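Local coordinates for putative agmatine deiminase (Streptococcus mutans, PDB 2EWO), which probably catalyses the hydrolysis of agmatine to N-carbamoylputrescine and ammonia, as a putative agmatine deiminase of the guanidino-group-modifying enzyme superfamily, at residues N7-Q12 against K199-C204; D13-P18 against D112-D117; L69-A74 against I86-M91; Q26-W31 against S63-P68; T240-H245 against V276-C281. One frame throughout, in Å; residues are numbered along the deposited sequence.

Contact 1 (N7-Q12 against K199-C204); sequences NTTPKQ and KDYLNC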
# COMPACT_ATOMS: atom_id res chain seq x y z
N ASN A 7 -24.38 -25.49 1.55
CA ASN A 7 -25.73 -25.96 1.31
C ASN A 7 -26.55 -26.32 2.54
O ASN A 7 -27.68 -26.78 2.43
CB ASN A 7 -25.71 -27.13 0.34
CG ASN A 7 -25.67 -26.67 -1.10
OD1 ASN A 7 -26.62 -26.05 -1.60
ND2 ASN A 7 -24.56 -26.95 -1.78
N THR A 8 -25.97 -26.10 3.72
CA THR A 8 -26.66 -26.42 4.95
C THR A 8 -26.32 -25.39 6.01
O THR A 8 -25.38 -24.62 5.86
CB THR A 8 -26.25 -27.81 5.44
OG1 THR A 8 -24.82 -27.86 5.55
CG2 THR A 8 -26.71 -28.88 4.46
N THR A 9 -27.09 -25.39 7.09
CA THR A 9 -26.88 -24.43 8.17
C THR A 9 -26.39 -25.13 9.44
O THR A 9 -26.70 -26.30 9.68
CB THR A 9 -28.17 -23.67 8.50
OG1 THR A 9 -27.86 -22.56 9.34
CG2 THR A 9 -29.14 -24.58 9.24
N PRO A 10 -25.64 -24.40 10.28
CA PRO A 10 -25.12 -24.95 11.54
C PRO A 10 -26.13 -25.76 12.34
O PRO A 10 -25.77 -26.75 12.98
CB PRO A 10 -24.65 -23.70 12.28
CG PRO A 10 -24.16 -22.84 11.17
CD PRO A 10 -25.25 -22.98 10.14
N LYS A 11 -27.40 -25.35 12.32
CA LYS A 11 -28.44 -26.05 13.05
C LYS A 11 -28.55 -27.49 12.54
O LYS A 11 -28.61 -28.43 13.33
CB LYS A 11 -29.80 -25.35 12.88
CG LYS A 11 -30.96 -26.05 13.61
CD LYS A 11 -32.32 -25.54 13.15
CE LYS A 11 -32.61 -24.12 13.65
NZ LYS A 11 -32.88 -24.09 15.12
N GLN A 12 -28.57 -27.64 11.22
CA GLN A 12 -28.67 -28.95 10.61
C GLN A 12 -27.37 -29.71 10.76
O GLN A 12 -27.36 -30.91 11.03
CB GLN A 12 -28.97 -28.81 9.13
CG GLN A 12 -29.94 -27.71 8.83
CD GLN A 12 -29.75 -27.15 7.44
OE1 GLN A 12 -30.36 -26.15 7.07
NE2 GLN A 12 -28.90 -27.80 6.66
N LYS A 199 -31.41 -18.20 14.52
CA LYS A 199 -31.68 -19.52 15.03
C LYS A 199 -30.94 -20.58 14.22
O LYS A 199 -30.58 -21.62 14.75
CB LYS A 199 -33.19 -19.80 15.00
CG LYS A 199 -33.97 -18.88 15.92
CD LYS A 199 -35.43 -19.28 15.99
CE LYS A 199 -36.17 -18.45 17.02
NZ LYS A 199 -37.58 -18.93 17.16
N ASP A 200 -30.67 -20.30 12.95
CA ASP A 200 -29.98 -21.29 12.13
C ASP A 200 -28.47 -21.27 12.20
O ASP A 200 -27.82 -22.30 12.03
CB ASP A 200 -30.40 -21.14 10.68
CG ASP A 200 -31.89 -21.27 10.51
OD1 ASP A 200 -32.45 -22.25 11.04
OD2 ASP A 200 -32.48 -20.39 9.84
N TYR A 201 -27.91 -20.09 12.44
CA TYR A 201 -26.46 -19.96 12.49
C TYR A 201 -25.88 -19.92 13.91
O TYR A 201 -24.66 -19.92 14.09
CB TYR A 201 -26.05 -18.72 11.70
CG TYR A 201 -26.43 -18.83 10.23
CD1 TYR A 201 -25.78 -19.75 9.40
CD2 TYR A 201 -27.44 -18.04 9.69
CE1 TYR A 201 -26.13 -19.87 8.05
CE2 TYR A 201 -27.80 -18.16 8.34
CZ TYR A 201 -27.14 -19.08 7.53
OH TYR A 201 -27.48 -19.17 6.20
N LEU A 202 -26.76 -19.88 14.90
CA LEU A 202 -26.35 -19.86 16.30
C LEU A 202 -26.91 -21.09 17.02
O LEU A 202 -26.35 -21.55 18.02
CB LEU A 202 -26.85 -18.58 16.97
CG LEU A 202 -25.94 -17.36 16.92
CD1 LEU A 202 -25.33 -17.24 15.55
CD2 LEU A 202 -26.73 -16.11 17.28
N ASN A 203 -28.01 -21.61 16.49
CA ASN A 203 -28.69 -22.77 17.06
C ASN A 203 -29.41 -22.35 18.34
O ASN A 203 -29.40 -23.06 19.33
CB ASN A 203 -27.69 -23.89 17.35
CG ASN A 203 -28.09 -25.20 16.71
OD1 ASN A 203 -27.38 -26.19 16.82
ND2 ASN A 203 -29.24 -25.21 16.04
N CYS A 204 -30.04 -21.18 18.28
CA CYS A 204 -30.78 -20.64 19.40
C CYS A 204 -32.28 -20.77 19.14
O CYS A 204 -32.82 -20.08 18.28
CB CYS A 204 -30.44 -19.15 19.61
SG CYS A 204 -28.73 -18.81 20.11

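Contact 2 (D13-P18 against D112-D117); sequences DGFRMP and DLRAVD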
# COMPACT_ATOMS: atom_id res chain seq x y z
N ASP A 13 -26.26 -28.99 10.58
CA ASP A 13 -24.92 -29.58 10.68
C ASP A 13 -24.52 -29.96 12.10
O ASP A 13 -23.49 -30.61 12.31
CB ASP A 13 -23.88 -28.62 10.09
CG ASP A 13 -23.98 -28.50 8.58
OD1 ASP A 13 -25.12 -28.44 8.07
OD2 ASP A 13 -22.93 -28.46 7.91
N GLY A 14 -25.33 -29.56 13.07
CA GLY A 14 -25.03 -29.89 14.45
C GLY A 14 -23.93 -29.06 15.08
O GLY A 14 -23.00 -29.61 15.68
N PHE A 15 -24.00 -27.74 14.91
CA PHE A 15 -23.00 -26.85 15.51
C PHE A 15 -23.74 -25.76 16.27
O PHE A 15 -24.92 -25.52 16.01
CB PHE A 15 -22.10 -26.23 14.45
CG PHE A 15 -21.10 -27.19 13.85
CD1 PHE A 15 -21.53 -28.26 13.07
CD2 PHE A 15 -19.74 -27.01 14.06
CE1 PHE A 15 -20.62 -29.13 12.49
CE2 PHE A 15 -18.81 -27.89 13.49
CZ PHE A 15 -19.26 -28.95 12.70
N ARG A 16 -23.05 -25.11 17.19
CA ARG A 16 -23.66 -24.07 18.02
C ARG A 16 -22.63 -23.15 18.65
O ARG A 16 -21.63 -23.61 19.19
CB ARG A 16 -24.48 -24.70 19.15
CG ARG A 16 -23.76 -25.86 19.85
CD ARG A 16 -24.44 -26.29 21.15
NE ARG A 16 -24.05 -25.45 22.28
CZ ARG A 16 -22.86 -25.51 22.88
NH1 ARG A 16 -21.95 -26.37 22.46
NH2 ARG A 16 -22.58 -24.69 23.89
N MSE A 17 -22.88 -21.85 18.58
CA MSE A 17 -21.97 -20.89 19.18
C MSE A 17 -22.02 -21.17 20.68
O MSE A 17 -23.06 -20.97 21.33
CB MSE A 17 -22.43 -19.46 18.91
CG MSE A 17 -21.63 -18.41 19.68
SE MSE A 17 -22.20 -16.55 19.39
CE MSE A 17 -20.55 -15.62 19.84
N PRO A 18 -20.90 -21.65 21.25
CA PRO A 18 -20.77 -21.99 22.67
C PRO A 18 -20.66 -20.71 23.48
O PRO A 18 -20.20 -19.70 22.96
CB PRO A 18 -19.47 -22.77 22.70
CG PRO A 18 -18.63 -21.95 21.77
CD PRO A 18 -19.59 -21.76 20.59
N ASP A 112 -14.77 -31.04 16.25
CA ASP A 112 -14.75 -30.19 15.06
C ASP A 112 -15.01 -28.71 15.40
O ASP A 112 -15.79 -28.39 16.30
CB ASP A 112 -15.79 -30.68 14.03
CG ASP A 112 -15.69 -32.20 13.74
OD1 ASP A 112 -14.64 -32.82 14.07
OD2 ASP A 112 -16.66 -32.76 13.17
N LEU A 113 -14.35 -27.81 14.68
CA LEU A 113 -14.52 -26.37 14.88
C LEU A 113 -14.91 -25.71 13.56
O LEU A 113 -14.13 -25.70 12.61
CB LEU A 113 -13.23 -25.72 15.40
CG LEU A 113 -13.26 -24.19 15.49
CD1 LEU A 113 -14.23 -23.75 16.58
CD2 LEU A 113 -11.87 -23.65 15.79
N ARG A 114 -16.12 -25.16 13.51
CA ARG A 114 -16.63 -24.49 12.33
C ARG A 114 -16.71 -22.99 12.61
O ARG A 114 -16.05 -22.50 13.52
CB ARG A 114 -18.02 -25.03 12.03
CG ARG A 114 -18.21 -25.50 10.63
CD ARG A 114 -18.01 -26.99 10.50
NE ARG A 114 -19.14 -27.55 9.77
CZ ARG A 114 -19.10 -28.67 9.06
NH1 ARG A 114 -17.97 -29.36 8.96
NH2 ARG A 114 -20.19 -29.07 8.42
N ALA A 115 -17.51 -22.26 11.84
CA ALA A 115 -17.67 -20.81 12.04
C ALA A 115 -18.73 -20.20 11.13
O ALA A 115 -19.10 -20.77 10.10
CB ALA A 115 -16.34 -20.08 11.85
N VAL A 116 -19.23 -19.03 11.50
CA VAL A 116 -20.23 -18.36 10.69
C VAL A 116 -19.73 -16.96 10.37
O VAL A 116 -19.54 -16.14 11.27
CB VAL A 116 -21.60 -18.25 11.41
CG1 VAL A 116 -21.40 -17.84 12.84
CG2 VAL A 116 -22.49 -17.24 10.70
N ASP A 117 -19.48 -16.71 9.09
CA ASP A 117 -18.99 -15.41 8.66
C ASP A 117 -20.17 -14.57 8.19
O ASP A 117 -20.85 -14.92 7.22
CB ASP A 117 -17.95 -15.59 7.54
CG ASP A 117 -17.45 -14.27 6.98
OD1 ASP A 117 -17.60 -13.23 7.65
OD2 ASP A 117 -16.90 -14.29 5.86

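Contact 3 (L69-A74 against I86-M91); sequences LQYENA and IRIIEM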
# COMPACT_ATOMS: atom_id res chain seq x y z
N LEU A 69 2.04 -2.47 7.76
CA LEU A 69 2.75 -1.21 8.03
C LEU A 69 3.16 -0.98 9.48
O LEU A 69 4.11 -0.24 9.75
CB LEU A 69 1.89 -0.05 7.57
CG LEU A 69 1.71 0.02 6.06
CD1 LEU A 69 0.68 1.06 5.72
CD2 LEU A 69 3.05 0.33 5.41
N GLN A 70 2.43 -1.59 10.41
CA GLN A 70 2.72 -1.46 11.83
C GLN A 70 3.05 -2.84 12.39
O GLN A 70 2.73 -3.12 13.53
CB GLN A 70 1.50 -0.93 12.60
CG GLN A 70 1.04 0.48 12.25
CD GLN A 70 0.59 0.61 10.80
OE1 GLN A 70 -0.27 -0.15 10.32
NE2 GLN A 70 1.17 1.58 10.10
N TYR A 71 3.66 -3.70 11.58
CA TYR A 71 3.99 -5.05 12.03
C TYR A 71 5.28 -5.05 12.85
O TYR A 71 5.26 -5.38 14.03
CB TYR A 71 4.13 -5.98 10.82
CG TYR A 71 4.34 -7.43 11.17
CD1 TYR A 71 5.61 -7.95 11.40
CD2 TYR A 71 3.26 -8.30 11.25
CE1 TYR A 71 5.80 -9.31 11.68
CE2 TYR A 71 3.45 -9.65 11.53
CZ TYR A 71 4.71 -10.15 11.73
OH TYR A 71 4.87 -11.49 11.93
N GLU A 72 6.38 -4.68 12.22
CA GLU A 72 7.67 -4.62 12.89
C GLU A 72 7.50 -3.98 14.26
O GLU A 72 8.08 -4.43 15.25
CB GLU A 72 8.64 -3.81 12.05
CG GLU A 72 8.96 -4.43 10.71
CD GLU A 72 9.45 -3.41 9.70
OE1 GLU A 72 8.62 -2.58 9.25
OE2 GLU A 72 10.66 -3.42 9.38
N ASN A 73 6.70 -2.92 14.31
CA ASN A 73 6.46 -2.20 15.55
C ASN A 73 5.80 -3.07 16.62
O ASN A 73 6.33 -3.24 17.70
CB ASN A 73 5.58 -0.99 15.28
CG ASN A 73 5.36 -0.14 16.50
OD1 ASN A 73 4.28 0.41 16.72
ND2 ASN A 73 6.40 -0.03 17.32
N ALA A 74 4.63 -3.63 16.31
CA ALA A 74 3.91 -4.46 17.27
C ALA A 74 4.73 -5.63 17.80
O ALA A 74 4.58 -6.03 18.95
CB ALA A 74 2.62 -4.99 16.64
N ILE A 86 1.99 -14.69 23.00
CA ILE A 86 1.36 -13.75 22.09
C ILE A 86 2.06 -13.83 20.72
O ILE A 86 3.28 -13.62 20.63
CB ILE A 86 1.47 -12.31 22.63
CG1 ILE A 86 0.71 -12.18 23.94
CG2 ILE A 86 0.94 -11.32 21.61
CD1 ILE A 86 0.83 -10.80 24.57
N ARG A 87 1.29 -14.14 19.67
CA ARG A 87 1.85 -14.21 18.31
C ARG A 87 1.31 -13.09 17.44
O ARG A 87 0.11 -12.79 17.45
CB ARG A 87 1.55 -15.55 17.64
CG ARG A 87 0.08 -15.81 17.32
CD ARG A 87 -0.05 -17.08 16.49
NE ARG A 87 -1.44 -17.45 16.22
CZ ARG A 87 -1.80 -18.51 15.50
NH1 ARG A 87 -0.87 -19.30 14.99
NH2 ARG A 87 -3.08 -18.79 15.30
N ILE A 88 2.20 -12.46 16.69
CA ILE A 88 1.81 -11.38 15.81
C ILE A 88 1.68 -11.89 14.37
O ILE A 88 2.69 -12.22 13.75
CB ILE A 88 2.85 -10.24 15.82
CG1 ILE A 88 3.01 -9.66 17.23
CG2 ILE A 88 2.41 -9.15 14.88
CD1 ILE A 88 3.78 -10.55 18.21
N ILE A 89 0.45 -11.98 13.87
CA ILE A 89 0.24 -12.43 12.48
C ILE A 89 -0.11 -11.22 11.63
O ILE A 89 -0.83 -10.32 12.07
CB ILE A 89 -0.92 -13.48 12.32
CG1 ILE A 89 -2.22 -12.95 12.93
CG2 ILE A 89 -0.52 -14.81 12.96
CD1 ILE A 89 -2.20 -12.89 14.45
N GLU A 90 0.41 -11.18 10.41
CA GLU A 90 0.14 -10.06 9.52
C GLU A 90 -1.28 -10.08 8.98
O GLU A 90 -1.70 -11.08 8.39
CB GLU A 90 1.09 -10.07 8.34
CG GLU A 90 1.01 -8.80 7.55
CD GLU A 90 1.34 -9.02 6.11
OE1 GLU A 90 2.46 -9.49 5.83
OE2 GLU A 90 0.47 -8.73 5.26
N MSE A 91 -2.02 -9.00 9.18
CA MSE A 91 -3.39 -8.91 8.68
C MSE A 91 -3.85 -7.48 8.50
O MSE A 91 -3.73 -6.68 9.43
CB MSE A 91 -4.34 -9.64 9.62
CG MSE A 91 -5.70 -9.87 9.02
SE MSE A 91 -6.84 -11.04 10.08
CE MSE A 91 -5.62 -12.51 10.40

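Contact 4 (Q26-W31 against S63-P68); sequences QIWMLW and SLCVPP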
# COMPACT_ATOMS: atom_id res chain seq x y z
N GLN A 26 -7.79 -19.55 22.54
CA GLN A 26 -7.07 -18.28 22.51
C GLN A 26 -7.98 -17.12 22.20
O GLN A 26 -9.20 -17.28 22.11
CB GLN A 26 -5.98 -18.32 21.44
CG GLN A 26 -6.52 -18.73 20.08
CD GLN A 26 -5.48 -18.70 18.99
OE1 GLN A 26 -5.61 -19.41 17.98
NE2 GLN A 26 -4.45 -17.87 19.16
N ILE A 27 -7.38 -15.95 22.02
CA ILE A 27 -8.14 -14.76 21.68
C ILE A 27 -7.53 -14.00 20.53
O ILE A 27 -6.31 -13.82 20.45
CB ILE A 27 -8.27 -13.82 22.88
CG1 ILE A 27 -9.31 -14.38 23.84
CG2 ILE A 27 -8.68 -12.42 22.41
CD1 ILE A 27 -9.43 -13.58 25.11
N TRP A 28 -8.40 -13.54 19.64
CA TRP A 28 -8.00 -12.77 18.48
C TRP A 28 -8.30 -11.29 18.67
O TRP A 28 -9.34 -10.94 19.22
CB TRP A 28 -8.75 -13.25 17.24
CG TRP A 28 -8.47 -14.68 16.85
CD1 TRP A 28 -9.09 -15.81 17.32
CD2 TRP A 28 -7.49 -15.12 15.91
NE1 TRP A 28 -8.56 -16.93 16.73
CE2 TRP A 28 -7.57 -16.53 15.86
CE3 TRP A 28 -6.55 -14.47 15.10
CZ2 TRP A 28 -6.75 -17.30 15.04
CZ3 TRP A 28 -5.73 -15.23 14.29
CH2 TRP A 28 -5.84 -16.63 14.26
N MSE A 29 -7.37 -10.44 18.23
CA MSE A 29 -7.55 -8.99 18.29
C MSE A 29 -6.70 -8.26 17.24
O MSE A 29 -5.56 -8.64 16.96
CB MSE A 29 -7.29 -8.46 19.71
CG MSE A 29 -5.93 -8.78 20.35
SE MSE A 29 -5.74 -8.02 22.19
CE MSE A 29 -5.34 -6.16 21.73
N LEU A 30 -7.29 -7.22 16.65
CA LEU A 30 -6.63 -6.42 15.61
C LEU A 30 -5.67 -5.35 16.13
O LEU A 30 -5.17 -5.45 17.25
CB LEU A 30 -7.69 -5.78 14.71
CG LEU A 30 -8.43 -6.73 13.75
CD1 LEU A 30 -9.62 -6.02 13.15
CD2 LEU A 30 -7.47 -7.21 12.65
N TRP A 31 -5.40 -4.33 15.32
CA TRP A 31 -4.47 -3.28 15.73
C TRP A 31 -4.88 -1.92 15.18
O TRP A 31 -4.91 -1.72 13.97
CB TRP A 31 -3.08 -3.62 15.23
CG TRP A 31 -1.99 -2.75 15.79
CD1 TRP A 31 -1.40 -1.67 15.19
CD2 TRP A 31 -1.31 -2.94 17.03
NE1 TRP A 31 -0.39 -1.18 15.98
CE2 TRP A 31 -0.31 -1.94 17.12
CE3 TRP A 31 -1.44 -3.86 18.08
CZ2 TRP A 31 0.55 -1.84 18.21
CZ3 TRP A 31 -0.59 -3.76 19.16
CH2 TRP A 31 0.39 -2.76 19.22
N SER A 63 -3.65 -13.86 19.69
CA SER A 63 -3.36 -13.78 18.25
C SER A 63 -3.59 -12.35 17.82
O SER A 63 -4.68 -11.97 17.43
CB SER A 63 -4.27 -14.71 17.46
OG SER A 63 -3.86 -16.06 17.61
N LEU A 64 -2.53 -11.56 17.90
CA LEU A 64 -2.54 -10.15 17.55
C LEU A 64 -2.31 -9.95 16.04
O LEU A 64 -1.20 -10.17 15.55
CB LEU A 64 -1.44 -9.48 18.37
CG LEU A 64 -1.42 -7.96 18.45
CD1 LEU A 64 -2.69 -7.52 19.15
CD2 LEU A 64 -0.18 -7.49 19.17
N CYS A 65 -3.34 -9.54 15.31
CA CYS A 65 -3.20 -9.35 13.86
C CYS A 65 -2.98 -7.90 13.46
O CYS A 65 -3.90 -7.10 13.54
CB CYS A 65 -4.45 -9.85 13.16
SG CYS A 65 -5.01 -11.39 13.83
N VAL A 66 -1.79 -7.55 12.99
CA VAL A 66 -1.60 -6.16 12.63
C VAL A 66 -1.27 -5.91 11.16
O VAL A 66 -0.63 -6.74 10.49
CB VAL A 66 -0.52 -5.48 13.54
CG1 VAL A 66 -0.65 -6.01 14.96
CG2 VAL A 66 0.88 -5.70 13.00
N PRO A 67 -1.76 -4.78 10.62
CA PRO A 67 -1.52 -4.43 9.24
C PRO A 67 -0.02 -4.45 9.04
O PRO A 67 0.72 -4.21 9.98
CB PRO A 67 -2.10 -3.02 9.15
CG PRO A 67 -3.32 -3.15 9.98
CD PRO A 67 -2.81 -3.91 11.19
N PRO A 68 0.43 -4.76 7.82
CA PRO A 68 1.82 -4.85 7.37
C PRO A 68 2.68 -3.63 7.67
O PRO A 68 3.89 -3.75 7.83
CB PRO A 68 1.67 -5.06 5.87
CG PRO A 68 0.41 -5.88 5.81
CD PRO A 68 -0.49 -5.15 6.74

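Contact 5 (T240-H245 against V276-C281); sequences TDDKEH and VTKEPC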
# COMPACT_ATOMS: atom_id res chain seq x y z
N THR A 240 -28.22 1.81 37.22
CA THR A 240 -27.96 2.99 38.04
C THR A 240 -29.30 3.56 38.48
O THR A 240 -30.32 3.33 37.84
CB THR A 240 -27.17 4.08 37.26
OG1 THR A 240 -26.95 5.22 38.11
CG2 THR A 240 -27.94 4.53 36.02
N ASP A 241 -29.30 4.30 39.59
CA ASP A 241 -30.54 4.89 40.08
C ASP A 241 -30.59 6.38 39.79
O ASP A 241 -31.63 7.02 39.91
CB ASP A 241 -30.68 4.62 41.58
CG ASP A 241 -31.10 3.19 41.86
OD1 ASP A 241 -32.26 2.84 41.54
OD2 ASP A 241 -30.27 2.41 42.38
N ASP A 242 -29.44 6.92 39.38
CA ASP A 242 -29.34 8.33 39.05
C ASP A 242 -30.27 8.65 37.90
O ASP A 242 -29.97 8.34 36.74
CB ASP A 242 -27.92 8.67 38.65
CG ASP A 242 -27.53 10.05 39.08
OD1 ASP A 242 -28.33 11.00 38.85
OD2 ASP A 242 -26.42 10.19 39.66
N LYS A 243 -31.39 9.28 38.21
CA LYS A 243 -32.38 9.61 37.19
C LYS A 243 -31.94 10.73 36.25
O LYS A 243 -32.72 11.19 35.41
CB LYS A 243 -33.70 9.97 37.87
CG LYS A 243 -34.24 8.86 38.75
CD LYS A 243 -35.44 9.33 39.53
CE LYS A 243 -35.94 8.26 40.49
NZ LYS A 243 -37.06 8.77 41.31
N GLU A 244 -30.68 11.15 36.39
CA GLU A 244 -30.12 12.21 35.54
C GLU A 244 -28.88 11.70 34.79
O GLU A 244 -28.12 12.47 34.19
CB GLU A 244 -29.75 13.44 36.39
CG GLU A 244 -30.93 14.04 37.17
CD GLU A 244 -32.13 14.35 36.29
OE1 GLU A 244 -31.95 15.03 35.26
OE2 GLU A 244 -33.25 13.92 36.64
N HIS A 245 -28.68 10.38 34.85
CA HIS A 245 -27.56 9.74 34.17
C HIS A 245 -28.01 9.37 32.75
O HIS A 245 -29.08 8.77 32.57
CB HIS A 245 -27.13 8.47 34.92
CG HIS A 245 -25.91 7.82 34.33
ND1 HIS A 245 -24.70 8.48 34.20
CD2 HIS A 245 -25.72 6.59 33.80
CE1 HIS A 245 -23.82 7.68 33.63
NE2 HIS A 245 -24.41 6.53 33.38
N VAL A 276 -22.28 1.91 36.34
CA VAL A 276 -21.93 2.80 35.24
C VAL A 276 -21.04 3.92 35.79
O VAL A 276 -21.13 4.26 36.97
CB VAL A 276 -23.19 3.43 34.58
CG1 VAL A 276 -23.96 2.38 33.78
CG2 VAL A 276 -24.09 4.05 35.64
N THR A 277 -20.19 4.48 34.94
CA THR A 277 -19.32 5.56 35.38
C THR A 277 -20.17 6.70 35.96
O THR A 277 -21.37 6.78 35.70
CB THR A 277 -18.47 6.11 34.21
OG1 THR A 277 -19.31 6.37 33.08
CG2 THR A 277 -17.40 5.10 33.82
N LYS A 278 -19.55 7.55 36.77
CA LYS A 278 -20.25 8.68 37.38
C LYS A 278 -19.77 9.93 36.64
O LYS A 278 -20.31 11.02 36.80
CB LYS A 278 -19.90 8.77 38.88
CG LYS A 278 -20.87 9.61 39.75
CD LYS A 278 -22.19 8.88 40.09
CE LYS A 278 -23.23 8.94 38.96
NZ LYS A 278 -23.73 10.32 38.68
N GLU A 279 -18.74 9.74 35.81
CA GLU A 279 -18.15 10.80 35.00
C GLU A 279 -17.78 10.26 33.63
O GLU A 279 -16.90 9.40 33.51
CB GLU A 279 -16.91 11.37 35.67
CG GLU A 279 -17.19 12.44 36.70
CD GLU A 279 -17.88 13.66 36.11
OE1 GLU A 279 -17.34 14.22 35.12
OE2 GLU A 279 -18.94 14.06 36.63
N PRO A 280 -18.44 10.76 32.58
CA PRO A 280 -18.17 10.32 31.20
C PRO A 280 -16.75 10.69 30.73
O PRO A 280 -16.22 11.74 31.10
CB PRO A 280 -19.25 11.03 30.40
CG PRO A 280 -19.40 12.33 31.16
CD PRO A 280 -19.42 11.86 32.60
N CYS A 281 -16.15 9.85 29.90
CA CYS A 281 -14.81 10.13 29.40
C CYS A 281 -14.78 11.39 28.53
O CYS A 281 -15.43 11.46 27.49
CB CYS A 281 -14.31 8.94 28.58
SG CYS A 281 -14.49 7.37 29.42

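Contact 1 (N7-Q12 against K199-C204)
Lys199 offers its carbonyl oxygen to the tip of Lys11. NZ of Lys11 makes a weak hydrogen bond of 3.4 Å to Lys199 O. Lys11 bends at chi3 and chi4, both -72°, and this folds its CE and NZ round to the helix end. Asp200 comes next, and its carbonyl oxygen is gripped twice. Thr9 OG1 donates to Asp200 O at 2.7 Å from above the carbonyl plane. Lys11 N donates to Asp200 O as well, at 3.1 Å, much closer to that plane. The contact thus sets the short, weakly bonded helix 10-13 against the C-terminal end of helix 191-202. The positive tip of Lys11 would suit this helix end. Lys11 NZ is 4.5 Å from Asp200 OD1, beyond a salt bridge. At Tyr201, Thr9 OG1 sits over one ring face, towards the rim, 3.4 Å from Tyr201 CE1. Pro10 CD approaches the same ring obliquely, 3.4 Å from Tyr201 CD1. The Tyr201 ring also touches Val116 and Thr155 of the neighbouring sheet, and Pro10 touches Tyr153 there. Asn203 leaves the helix with positive phi, and its side chain crosses the aliphatic stem of Lys11.

Contact 2 (D13-P18 against D112-D117)
Asp13 and Arg114 form the salt bridge of this contact. Arg114 NH2 donates to Asp13 OD2 at 2.9 Å, and the oxygen lies in the guanidinium plane. It uses its anti lone pair, the one away from OD1. The carboxylate plane is turned 62° from the guanidinium plane. Asp13 OD1 is hydrogen-bonded to Thr8 OG1, and Arg114 NE to Tyr153 OH.

Next comes contact between flat groups: the Phe15 ring and the Arg114 guanidinium lie 13° from parallel. Phe15 CE1 is 3.4 Å above the guanidinium plane, and Arg114 NE lies over the ring face, 3.2 Å from Phe15 CZ. The arginine chain bends at chi2 and chi3, bringing CD and NE to the ring. Arg114 CG adds a CH-pi contact, 4.2 Å from the Phe15 ring centroid.

Apolar contact is slight elsewhere. Asp112 CB approaches the ring obliquely, 4.1 Å from Phe15 CZ. All this packs the loop after helix 10-13 against strand 113-119 at the protein surface, and Leu106 of strand 104-107 also touches Phe15. With a face on the aromatic ring and polar partners for NE and NH2, these contacts would limit rotation of the guanidinium, and the nearby carboxylate would favour its positive charge.

Contact 3 (L69-A74 against I86-M91)
Tyr71 leans from helix 71-79 against Ile88 of strand 86-90. Tyr71 CE2 is 3.5 Å from Ile88 CG2, and the two side chains meet at a slant. Tyr71 OH comes 2.9 Å from Ile88 O. The ring edge faces the strand backbone: Glu90 N lies near the ring plane, 3.6 Å from Tyr71 CE2, and the carbonyl carbon of Ile89 is also in plane. Glu90 CB adds a looser contact, 4.0 Å from Tyr71 CE2. One turn further along the helix, Ala74 turns its CB towards the strand, and Ala74 O is 4.3 Å from Ile88 CG1. This is packing inside a beta-alpha-beta unit, in which helix 71-79 links the parallel strands 62-66 and 86-90. Tyr71 has CG anti to the backbone N (chi1 -174°), and Ile88 likewise has CG2 anti to its own N, on the branch that meets the ring. In the next shell, Val66 of the adjacent strand 62-66 touches both Tyr71 and Ala74, while Leu75 and Val78 of the helix touch Ile88. A second subunit also reaches the contact directly. Its Lys143 forms a salt bridge with Glu90 OE1 and packs on Tyr71, and its Glu146 accepts from Ile88 N.

Contact 4 (Q26-W31 against S63-P68)
Ser63 N donates to Ile27 O at 2.8 Å, nearly straight at 170°. Two more backbone bonds follow: Met29 N to Ser63 O at 3.2 Å, and Cys65 N to Met29 O at 2.9 Å. This is the ladder of a parallel pair, with Trp28 beside Ser63 and Met29 beside Leu64. On the Trp28 side, Ser63 CB lies over the six-membered ring of Trp28, 3.6 Å from its centroid, in a CH-pi contact. Cys65 SG meets the same ring at its edge, 3.7 Å from Trp28 CE3. Ser63 OG is held by Arg87 NE. On the other side, Met29 (selenomethionine) CG touches Leu64 CD1 at 3.7 Å. Beyond the bridges, Trp31 and Val66 lie side by side, with Trp31 CB 3.4 Å from Val66 CG1. The two strands belong to the beta-alpha-beta unit built round helix 43-57, which packs on Met29. Helix 71-79 touches Leu64, Val66 and Trp31, and strands 86-90 and 364-367 flank the pair.

Contact 5 (T240-H245 against V276-C281)
His245 carries CG anti to its backbone N (chi1 -176°), and its ring meets Val276 tip to tip. Lys278 starts with CG anti to N as well, then bends at chi2, chi3 and chi4, the last (-65°) setting NZ near Asp242. The 240-245 side opens with an ST turn, in which Thr240 OG1 accepts from Asp242 N at 3.3 Å. The contact joins two loops, one between strand 234-237 and helix 248-259, the other just before strand 281-282. Val276 CG2 is the shared point of packing, and Val276 CG2 lies 3.4 Å from His245 NE2 and 3.5 Å from Thr240 CB. Thr277 O approaches the imidazole obliquely, 3.3 Å from His245 CE1. His245 N also bonds to Asp242 O within its loop. Outside the two segments, Asp325 accepts from the backbone N of Lys278 and of Glu279, tying down the second loop. Lys278 NZ reaches Asp242 OD2 at 2.9 Å in a salt bridge, from above the carboxylate plane and 46° out of it.

Contacts 3 and 4 are fully buried and share one sheet. Strand 62-66 of contact 4 lies between strand 24-29 and strand 86-90 of contact 3, and Leu64 N probably bonds to Arg87 O between the two. Contact 4 joins strands by backbone bonds, whereas contact 3 packs a helix on a strand through side chains and borders a second subunit. Contacts 1 and 2 are nearer the surface and touch each other through helix 10-13 and the loop after it. Contact 1 relies on carbonyls at a helix end, contact 2 on an arginine lying over a phenylalanine ring and its salt bridge. Contact 5 is a partly buried loop pair about 40 Å from contact 1, centre to centre.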